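Side-chain contacts in VP5 (Halorubrum pleomorphic virus 6, PDB 6QGL), which is an envelope protein of a prokaryotic virus and probably drives fusion of the viral and host membranes: residues N60-S63 / T64-N68; R116-F119 / Y120-W123; A132-Q135 / T136-H140; E285-Q289 / A290-L294. One frame throughout, in Å; residues are numbered along the deposited sequence.

Contacts 1 and 2 are buried, contacts 3 and 4 partly so. Contact 1 ends helix 43-66 and touches contact 2 through Met-65, which packs on Phe-119 and Ser-122; their centres lie about 12 Å apart. Contact 2 shares helix 97-140 with contact 3, about 25 Å away between centres and nearer the surface. Contact 4 starts helix 289-296 on the opposite side of the chain's centre from contact 3. Contacts 1 and 3 share a threonine hydroxyl returned to the carbonyl four residues back, but contact 1 has a widened turn and contact 3 a regular helix. Contact 2 joins charges and rings; contact 4 sets a glutamine-aspartate bond beside apolar packing that fits a hydrophobic staple.

Contact 1: residues N60-S63 / T64-N68; sequences NNQS and TMVDN
The last turns of helix 43-66 widen here into a pi-type turn, and the contact between residues 60-63 and 64-68 is built on that change of hydrogen bonding. Val-66 N bonds Asn-61 O at 2.9 Å, five residues back, while the bond of Met-65 N to the same oxygen is weak. Asp-67 N repeats the five-residue step, reaching Gln-62 O at 2.9 Å in the carbonyl plane, on a lone pair, and Asp-67 is the first residue to leave the helical conformation. The side chains follow the wide turn. CG1 of Val-66, anti to its backbone N (chi1 178°), comes within 3.4 Å of Gln-62 OE1 and thus lies against the glutamine amide, while CG2 lies 4.0 Å from Asn-61 CB. Branched and apolar, valine suits a spot that borders the ring of Trp-232 on helix 229-257, with Glu-231 as a further neighbour. Asn-61 turns its polar end to another helix, where ND2 bonds Thr-126. The Gln-62 chain bends at chi2, and its OE1 faces Asp-67 OD2 at 3.0 Å, the amide and carboxylate planes 74° apart; both atoms are acceptors, so the pair is not a hydrogen bond, and the amide N-H goes instead to Glu-231. Just before the widened bonds, Thr-64 is suited to a buried helix because its hydroxyl can be returned to the main chain. Asn-60 O is gripped from opposite faces of its plane, by Thr-64 N at 3.1 Å and by Thr-64 OG1, also at 3.1 Å.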
loop_
_atom_site.group_PDB
_atom_site.type_symbol
_atom_site.label_atom_id
_atom_site.label_comp_id
_atom_site.label_asym_id
_atom_site.label_seq_id
_atom_site.Cartn_x
_atom_site.Cartn_y
_atom_site.Cartn_z
ATOM N N ASN A 60 -2.286 1.356 -6.255
ATOM C CA ASN A 60 -2.927 0.276 -5.504
ATOM C C ASN A 60 -1.899 -0.796 -5.154
ATOM O O ASN A 60 -1.841 -1.228 -4.000
ATOM C CB ASN A 60 -4.093 -0.324 -6.308
ATOM C CG ASN A 60 -4.637 -1.622 -5.755
ATOM O OD1 ASN A 60 -5.264 -1.663 -4.690
ATOM N ND2 ASN A 60 -4.400 -2.713 -6.471
ATOM N N ASN A 61 -1.076 -1.206 -6.144
ATOM C CA ASN A 61 -0.037 -2.221 -5.968
ATOM C C ASN A 61 1.058 -1.756 -5.005
ATOM O O ASN A 61 1.533 -2.568 -4.212
ATOM C CB ASN A 61 0.540 -2.669 -7.315
ATOM C CG ASN A 61 -0.419 -3.452 -8.192
ATOM O OD1 ASN A 61 -1.494 -3.899 -7.775
ATOM N ND2 ASN A 61 -0.048 -3.629 -9.450
ATOM N N GLN A 62 1.416 -0.442 -5.039
ATOM C CA GLN A 62 2.407 0.159 -4.136
ATOM C C GLN A 62 1.898 0.073 -2.692
ATOM O O GLN A 62 2.588 -0.464 -1.830
ATOM C CB GLN A 62 2.703 1.637 -4.492
ATOM C CG GLN A 62 3.471 1.903 -5.795
ATOM C CD GLN A 62 4.852 1.295 -5.901
ATOM O OE1 GLN A 62 5.636 1.265 -4.945
ATOM N NE2 GLN A 62 5.187 0.817 -7.092
ATOM N N SER A 63 0.659 0.535 -2.452
ATOM C CA SER A 63 0.039 0.536 -1.127
ATOM C C SER A 63 -0.176 -0.849 -0.515
ATOM O O SER A 63 -0.109 -0.957 0.706
ATOM C CB SER A 63 -1.270 1.315 -1.143
ATOM O OG SER A 63 -2.231 0.724 -2.002
ATOM N N THR A 64 -0.423 -1.896 -1.327
ATOM C CA THR A 64 -0.678 -3.229 -0.768
ATOM C C THR A 64 0.537 -4.171 -0.806
ATOM O O THR A 64 1.078 -4.470 0.255
ATOM C CB THR A 64 -1.922 -3.881 -1.402
ATOM O OG1 THR A 64 -1.705 -4.054 -2.801
ATOM C CG2 THR A 64 -3.196 -3.076 -1.162
ATOM N N MET A 65 0.996 -4.587 -1.999
ATOM C CA MET A 65 2.066 -5.583 -2.149
ATOM C C MET A 65 3.494 -5.045 -2.246
ATOM O O MET A 65 4.357 -5.458 -1.473
ATOM C CB MET A 65 1.790 -6.494 -3.366
ATOM C CG MET A 65 0.325 -6.832 -3.572
ATOM S SD MET A 65 -0.293 -8.072 -2.416
ATOM C CE MET A 65 -2.038 -7.831 -2.578
ATOM N N VAL A 66 3.735 -4.155 -3.216
ATOM C CA VAL A 66 5.023 -3.594 -3.625
ATOM C C VAL A 66 5.776 -2.787 -2.532
ATOM O O VAL A 66 6.978 -3.010 -2.376
ATOM C CB VAL A 66 4.829 -2.757 -4.924
ATOM C CG1 VAL A 66 6.129 -2.109 -5.385
ATOM C CG2 VAL A 66 4.228 -3.605 -6.049
ATOM N N ASP A 67 5.112 -1.850 -1.823
ATOM C CA ASP A 67 5.782 -0.973 -0.844
ATOM C C ASP A 67 5.677 -1.374 0.636
ATOM O O ASP A 67 6.060 -0.574 1.496
ATOM C CB ASP A 67 5.296 0.479 -1.005
ATOM C CG ASP A 67 6.214 1.396 -1.786
ATOM O OD1 ASP A 67 7.405 1.048 -1.952
ATOM O OD2 ASP A 67 5.749 2.471 -2.215
ATOM N N ASN A 68 5.196 -2.583 0.951
ATOM C CA ASN A 68 5.079 -3.003 2.351
ATOM C C ASN A 68 6.111 -4.088 2.719
ATOM O O ASN A 68 5.793 -5.057 3.407
ATOM C CB ASN A 68 3.630 -3.406 2.668
ATOM C CG ASN A 68 2.641 -2.257 2.674
ATOM O OD1 ASN A 68 1.468 -2.420 2.334
ATOM N ND2 ASN A 68 3.078 -1.070 3.070
#

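Contact 2: residues R116-F119 / Y120-W123; sequences RTNF and YKSW
Arg-116 and Tyr-120, four residues apart on helix 97-140, run side by side and point the same way. The arginine leaves the backbone with CG beside its own N and then stays extended from CG to NE, long enough to bring NH1 to Tyr-120 OH at 3.2 Å. The hydroxyl sits at the edge of the guanidinium, 22° out of its plane, and the guanidinium and phenol planes are only 23° apart. Lower down, Arg-116 CB touches Tyr-120 CE2 at 3.8 Å, so the aliphatic stem covers carbon while the polar ends meet.

Phe-119 takes the other common rotamer, CG anti to the backbone N (chi1 179°), and its ring swings beside that of Tyr-120. CD2 of Phe-119 meets CE1 of Tyr-120 at 3.6 Å; the ring planes are oblique, with centroids 5.6 Å apart. Phenylalanine suits this place because its ring also packs on Val-235 and Met-239 of helix 229-257. Ser-122, small enough to sit against Trp-232, turns OG back to Phe-119 O at 3.0 Å. On the more open flank, methyl CG2 of Thr-117 lies 3.7 Å from Lys-121 CD, the lysine's aliphatic part.

The arginine's charge is met by several partners: Arg-116 also forms salt bridges to Glu-112 and Asp-240, and Tyr-120 OH bonds Glu-236. A hydroxyl that accepts from arginine while pairing with a carboxylate most simply gives its proton to the latter, and the acids around it probably offset the cost of burying the arginine's charge.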
loop_
_atom_site.group_PDB
_atom_site.type_symbol
_atom_site.label_atom_id
_atom_site.label_comp_id
_atom_site.label_asym_id
_atom_site.label_seq_id
_atom_site.Cartn_x
_atom_site.Cartn_y
_atom_site.Cartn_z
ATOM N N ARG A 116 0.599 -15.984 -0.264
ATOM C CA ARG A 116 1.072 -16.169 -1.638
ATOM C C ARG A 116 -0.035 -16.001 -2.661
ATOM O O ARG A 116 0.166 -15.275 -3.633
ATOM C CB ARG A 116 1.776 -17.512 -1.822
ATOM C CG ARG A 116 3.150 -17.548 -1.202
ATOM C CD ARG A 116 4.004 -18.619 -1.835
ATOM N NE ARG A 116 5.204 -18.835 -1.042
ATOM C CZ ARG A 116 6.360 -18.205 -1.222
ATOM N NH1 ARG A 116 6.500 -17.325 -2.209
ATOM N NH2 ARG A 116 7.384 -18.454 -0.424
ATOM N N THR A 117 -1.203 -16.645 -2.439
ATOM C CA THR A 117 -2.368 -16.555 -3.328
ATOM C C THR A 117 -2.781 -15.096 -3.508
ATOM O O THR A 117 -2.975 -14.681 -4.646
ATOM C CB THR A 117 -3.518 -17.474 -2.862
ATOM O OG1 THR A 117 -3.061 -18.825 -2.867
ATOM C CG2 THR A 117 -4.752 -17.380 -3.743
ATOM N N ASN A 118 -2.855 -14.313 -2.406
ATOM C CA ASN A 118 -3.213 -12.889 -2.460
ATOM C C ASN A 118 -2.223 -12.089 -3.292
ATOM O O ASN A 118 -2.638 -11.278 -4.123
ATOM C CB ASN A 118 -3.312 -12.291 -1.059
ATOM C CG ASN A 118 -4.464 -12.800 -0.240
ATOM O OD1 ASN A 118 -5.415 -13.424 -0.733
ATOM N ND2 ASN A 118 -4.387 -12.547 1.045
ATOM N N PHE A 119 -0.920 -12.340 -3.081
ATOM C CA PHE A 119 0.174 -11.688 -3.787
ATOM C C PHE A 119 0.130 -11.997 -5.291
ATOM O O PHE A 119 0.136 -11.061 -6.094
ATOM C CB PHE A 119 1.523 -12.079 -3.155
ATOM C CG PHE A 119 2.740 -11.486 -3.818
ATOM C CD1 PHE A 119 3.028 -10.131 -3.697
ATOM C CD2 PHE A 119 3.613 -12.287 -4.545
ATOM C CE1 PHE A 119 4.151 -9.582 -4.320
ATOM C CE2 PHE A 119 4.744 -11.739 -5.154
ATOM C CZ PHE A 119 5.007 -10.391 -5.033
ATOM N N TYR A 120 0.040 -13.293 -5.669
ATOM C CA TYR A 120 -0.024 -13.699 -7.079
ATOM C C TYR A 120 -1.330 -13.294 -7.751
ATOM O O TYR A 120 -1.323 -13.019 -8.951
ATOM C CB TYR A 120 0.237 -15.202 -7.263
ATOM C CG TYR A 120 1.543 -15.702 -6.687
ATOM C CD1 TYR A 120 2.719 -14.972 -6.830
ATOM C CD2 TYR A 120 1.613 -16.938 -6.052
ATOM C CE1 TYR A 120 3.922 -15.429 -6.301
ATOM C CE2 TYR A 120 2.811 -17.409 -5.524
ATOM C CZ TYR A 120 3.963 -16.652 -5.654
ATOM O OH TYR A 120 5.141 -17.115 -5.133
ATOM N N LYS A 121 -2.441 -13.235 -6.983
ATOM C CA LYS A 121 -3.748 -12.808 -7.488
ATOM C C LYS A 121 -3.689 -11.359 -7.972
ATOM O O LYS A 121 -4.232 -11.069 -9.037
ATOM C CB LYS A 121 -4.848 -12.978 -6.426
ATOM C CG LYS A 121 -5.745 -14.190 -6.661
ATOM C CD LYS A 121 -6.517 -14.621 -5.414
ATOM C CE LYS A 121 -7.716 -13.771 -5.059
ATOM N NZ LYS A 121 -8.193 -14.060 -3.679
ATOM N N SER A 122 -3.005 -10.466 -7.214
ATOM C CA SER A 122 -2.864 -9.051 -7.577
ATOM C C SER A 122 -1.968 -8.851 -8.804
ATOM O O SER A 122 -2.224 -7.931 -9.586
ATOM C CB SER A 122 -2.404 -8.205 -6.392
ATOM O OG SER A 122 -1.007 -8.282 -6.172
ATOM N N TRP A 123 -0.949 -9.726 -8.993
ATOM C CA TRP A 123 -0.075 -9.698 -10.171
ATOM C C TRP A 123 -0.917 -10.083 -11.384
ATOM O O TRP A 123 -0.905 -9.370 -12.385
ATOM C CB TRP A 123 1.122 -10.661 -10.021
ATOM C CG TRP A 123 1.805 -10.982 -11.323
ATOM C CD1 TRP A 123 1.617 -12.091 -12.096
ATOM C CD2 TRP A 123 2.719 -10.143 -12.040
ATOM N NE1 TRP A 123 2.374 -12.004 -13.241
ATOM C CE2 TRP A 123 3.081 -10.831 -13.222
ATOM C CE3 TRP A 123 3.297 -8.887 -11.782
ATOM C CZ2 TRP A 123 3.977 -10.297 -14.154
ATOM C CZ3 TRP A 123 4.191 -8.365 -12.703
ATOM C CH2 TRP A 123 4.512 -9.061 -13.878
#

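Contact 3: residues A132-Q135 / T136-H140; sequences AMTQ and TVIAH
The peptide carbonyl of Ala-132 is approached on both faces of its plane by one residue, Thr-136. The backbone N comes from one face, at 3.2 Å from Ala-132 O, and OG1 from the other, at 3.1 Å. What allows this is the threonine's first torsion (chi1 -67°), which sets OG1 beside its own N; the hydroxyl of this beta-branched residue thus donates its proton within the helix, while the side chain rests on Leu-46 of helix 43-66. The His-140 imidazole adds a weak bond from ND1 to Thr-136 O, which also takes His-140 N, and NE2 bonds Ala-38 O weakly.

The amide of Gln-135, also flat, is folded back by a bend at chi2, and NE2 bonds Glu-131 weakly. That NE2 comes no nearer to Ile-138 than 4.4 Å from CD1. A polar glutamine suits this exposed position.

Packing follows the four-residue spacing. Methyl CG2 of Thr-134 meets Ile-138 CD1 at 3.9 Å, and Ile-138 CG1 lies 3.4 Å from Thr-134 O; both residues also pack on Leu-145. Thr-134 OG1 bonds Leu-130 O, one turn back. Valine suits the buried side: Val-137, like Met-133, touches Leu-50 and Ile-148.

Regular bonds such as Val-137 N to Met-133 O, at 3.1 Å, and a threonine hydroxyl folded onto the carbonyl four residues back are typical of an alpha-helix, here the end of helix 97-140.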
loop_
_atom_site.group_PDB
_atom_site.type_symbol
_atom_site.label_atom_id
_atom_site.label_comp_id
_atom_site.label_asym_id
_atom_site.label_seq_id
_atom_site.Cartn_x
_atom_site.Cartn_y
_atom_site.Cartn_z
ATOM N N ALA A 132 -6.451 -6.433 -21.297
ATOM C CA ALA A 132 -7.757 -5.823 -21.565
ATOM C C ALA A 132 -7.586 -4.425 -22.167
ATOM O O ALA A 132 -8.337 -4.057 -23.073
ATOM C CB ALA A 132 -8.586 -5.755 -20.292
ATOM N N MET A 133 -6.576 -3.667 -21.683
ATOM C CA MET A 133 -6.235 -2.327 -22.169
ATOM C C MET A 133 -5.657 -2.425 -23.583
ATOM O O MET A 133 -6.014 -1.621 -24.442
ATOM C CB MET A 133 -5.251 -1.628 -21.217
ATOM C CG MET A 133 -5.865 -1.245 -19.883
ATOM S SD MET A 133 -4.896 -0.035 -18.947
ATOM C CE MET A 133 -3.611 -1.074 -18.284
ATOM N N THR A 134 -4.803 -3.445 -23.827
ATOM C CA THR A 134 -4.189 -3.730 -25.127
ATOM C C THR A 134 -5.281 -4.053 -26.152
ATOM O O THR A 134 -5.271 -3.479 -27.243
ATOM C CB THR A 134 -3.140 -4.844 -24.996
ATOM O OG1 THR A 134 -2.159 -4.444 -24.042
ATOM C CG2 THR A 134 -2.453 -5.167 -26.316
ATOM N N GLN A 135 -6.244 -4.926 -25.781
ATOM C CA GLN A 135 -7.367 -5.308 -26.641
ATOM C C GLN A 135 -8.217 -4.106 -27.044
ATOM O O GLN A 135 -8.662 -4.045 -28.189
ATOM C CB GLN A 135 -8.232 -6.400 -25.993
ATOM C CG GLN A 135 -7.614 -7.804 -26.044
ATOM C CD GLN A 135 -7.407 -8.365 -27.440
ATOM O OE1 GLN A 135 -8.164 -8.098 -28.384
ATOM N NE2 GLN A 135 -6.371 -9.175 -27.600
ATOM N N THR A 136 -8.408 -3.140 -26.113
ATOM C CA THR A 136 -9.150 -1.893 -26.333
ATOM C C THR A 136 -8.440 -1.050 -27.398
ATOM O O THR A 136 -9.084 -0.650 -28.364
ATOM C CB THR A 136 -9.388 -1.162 -24.999
ATOM O OG1 THR A 136 -10.272 -1.946 -24.201
ATOM C CG2 THR A 136 -9.994 0.218 -25.179
ATOM N N VAL A 137 -7.114 -0.824 -27.244
ATOM C CA VAL A 137 -6.268 -0.070 -28.183
ATOM C C VAL A 137 -6.342 -0.694 -29.585
ATOM O O VAL A 137 -6.499 0.037 -30.566
ATOM C CB VAL A 137 -4.813 0.075 -27.648
ATOM C CG1 VAL A 137 -3.859 0.627 -28.705
ATOM C CG2 VAL A 137 -4.780 0.945 -26.400
ATOM N N ILE A 138 -6.287 -2.040 -29.664
ATOM C CA ILE A 138 -6.392 -2.808 -30.909
ATOM C C ILE A 138 -7.754 -2.552 -31.585
ATOM O O ILE A 138 -7.807 -2.376 -32.803
ATOM C CB ILE A 138 -6.112 -4.322 -30.651
ATOM C CG1 ILE A 138 -4.613 -4.570 -30.373
ATOM C CG2 ILE A 138 -6.600 -5.217 -31.807
ATOM C CD1 ILE A 138 -4.307 -5.866 -29.699
ATOM N N ALA A 139 -8.836 -2.481 -30.786
ATOM C CA ALA A 139 -10.206 -2.256 -31.255
ATOM C C ALA A 139 -10.515 -0.821 -31.659
ATOM O O ALA A 139 -11.309 -0.621 -32.584
ATOM C CB ALA A 139 -11.203 -2.712 -30.205
ATOM N N HIS A 140 -9.999 0.171 -30.910
ATOM C CA HIS A 140 -10.262 1.578 -31.214
ATOM C C HIS A 140 -9.591 1.971 -32.514
ATOM O O HIS A 140 -10.229 2.612 -33.354
ATOM C CB HIS A 140 -9.851 2.482 -30.050
ATOM C CG HIS A 140 -10.904 2.615 -28.992
ATOM N ND1 HIS A 140 -11.402 1.509 -28.322
ATOM C CD2 HIS A 140 -11.507 3.724 -28.506
ATOM C CE1 HIS A 140 -12.295 1.976 -27.463
ATOM N NE2 HIS A 140 -12.388 3.303 -27.533
#

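Contact 4: residues E285-Q289 / A290-L294; sequences EGMSQ and AIADL
Met-287 and Ile-291 make the apolar part of the contact at the start of helix 289-296. The methionine, its chain bent at chi3 (-73°), brings CE against Ile-291 CG2 at 3.5 Å, the two side chains crossing at about a right angle, and within 4.1 Å of Ala-292 CB. With Ser-288 as N-cap residue, the Met-287 to Ala-292 pairing fits a hydrophobic staple. Ser-288 makes no capping bond with its side chain; OG lies 3.3 Å from Ile-291 CG2.

The polar part belongs to Gln-289 and Asp-293. In the main chain, Asp-293 N bonds Gln-289 O at 2.9 Å. In the side chains, Gln-289 bends at chi2 (62°), and NE2 bonds Asp-293 OD1 at 2.6 Å from above the carboxylate plane, the amide and carboxylate planes being 24° apart. A long amide suits this place: NE2 also bonds Ala-278 O, while OD2 of the buried aspartate forms a salt bridge to Arg-27.

The helix start thus packs against helix 274-283 through Met-287 and Gln-289, and against strands 347-352 and 438-443 through Ile-291 and Ala-290 respectively.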
loop_
_atom_site.group_PDB
_atom_site.type_symbol
_atom_site.label_atom_id
_atom_site.label_comp_id
_atom_site.label_asym_id
_atom_site.label_seq_id
_atom_site.Cartn_x
_atom_site.Cartn_y
_atom_site.Cartn_z
ATOM N N GLU A 285 -16.282 -2.691 12.714
ATOM C CA GLU A 285 -15.154 -1.756 12.695
ATOM C C GLU A 285 -15.317 -0.562 13.630
ATOM O O GLU A 285 -16.182 0.287 13.404
ATOM C CB GLU A 285 -14.851 -1.280 11.261
ATOM C CG GLU A 285 -15.004 -2.349 10.190
ATOM C CD GLU A 285 -15.076 -1.867 8.754
ATOM O OE1 GLU A 285 -15.094 -0.636 8.528
ATOM O OE2 GLU A 285 -15.122 -2.732 7.850
ATOM N N GLY A 286 -14.469 -0.510 14.654
ATOM C CA GLY A 286 -14.420 0.582 15.621
ATOM C C GLY A 286 -13.207 1.462 15.389
ATOM O O GLY A 286 -13.028 2.477 16.070
ATOM N N MET A 287 -12.366 1.062 14.416
ATOM C CA MET A 287 -11.131 1.737 14.006
ATOM C C MET A 287 -10.774 1.353 12.561
ATOM O O MET A 287 -11.337 0.386 12.036
ATOM C CB MET A 287 -9.975 1.379 14.965
ATOM C CG MET A 287 -9.589 -0.088 14.935
ATOM S SD MET A 287 -8.420 -0.592 16.215
ATOM C CE MET A 287 -6.961 0.131 15.613
ATOM N N SER A 288 -9.834 2.097 11.931
ATOM C CA SER A 288 -9.371 1.811 10.566
ATOM C C SER A 288 -8.633 0.466 10.540
ATOM O O SER A 288 -7.875 0.169 11.467
ATOM C CB SER A 288 -8.494 2.938 10.031
ATOM O OG SER A 288 -7.339 3.162 10.821
ATOM N N GLN A 289 -8.909 -0.360 9.514
ATOM C CA GLN A 289 -8.368 -1.716 9.356
ATOM C C GLN A 289 -6.844 -1.808 9.328
ATOM O O GLN A 289 -6.294 -2.714 9.949
ATOM C CB GLN A 289 -8.965 -2.401 8.115
ATOM C CG GLN A 289 -8.590 -3.878 7.952
ATOM C CD GLN A 289 -9.088 -4.742 9.088
ATOM O OE1 GLN A 289 -10.289 -4.909 9.290
ATOM N NE2 GLN A 289 -8.184 -5.307 9.862
ATOM N N ALA A 290 -6.171 -0.900 8.599
ATOM C CA ALA A 290 -4.716 -0.911 8.435
ATOM C C ALA A 290 -3.914 -0.800 9.737
ATOM O O ALA A 290 -2.936 -1.531 9.893
ATOM C CB ALA A 290 -4.288 0.157 7.452
ATOM N N ILE A 291 -4.320 0.086 10.672
ATOM C CA ILE A 291 -3.618 0.224 11.956
ATOM C C ILE A 291 -3.861 -1.040 12.817
ATOM O O ILE A 291 -2.935 -1.485 13.496
ATOM C CB ILE A 291 -3.881 1.577 12.694
ATOM C CG1 ILE A 291 -2.989 1.749 13.946
ATOM C CG2 ILE A 291 -5.347 1.809 13.019
ATOM C CD1 ILE A 291 -2.302 3.105 14.055
ATOM N N ALA A 292 -5.063 -1.665 12.707
ATOM C CA ALA A 292 -5.404 -2.917 13.397
ATOM C C ALA A 292 -4.553 -4.061 12.840
ATOM O O ALA A 292 -4.156 -4.950 13.592
ATOM C CB ALA A 292 -6.884 -3.234 13.227
ATOM N N ASP A 293 -4.251 -4.014 11.526
ATOM C CA ASP A 293 -3.416 -4.997 10.839
ATOM C C ASP A 293 -1.948 -4.817 11.201
ATOM O O ASP A 293 -1.267 -5.811 11.470
ATOM C CB ASP A 293 -3.618 -4.919 9.321
ATOM C CG ASP A 293 -4.994 -5.343 8.861
ATOM O OD1 ASP A 293 -5.669 -6.085 9.609
ATOM O OD2 ASP A 293 -5.391 -4.952 7.744
ATOM N N LEU A 294 -1.471 -3.550 11.242
ATOM C CA LEU A 294 -0.094 -3.216 11.618
ATOM C C LEU A 294 0.190 -3.646 13.062
ATOM O O LEU A 294 1.291 -4.118 13.340
ATOM C CB LEU A 294 0.208 -1.724 11.410
ATOM C CG LEU A 294 0.367 -1.253 9.958
ATOM C CD1 LEU A 294 0.061 0.223 9.829
ATOM C CD2 LEU A 294 1.755 -1.576 9.403
#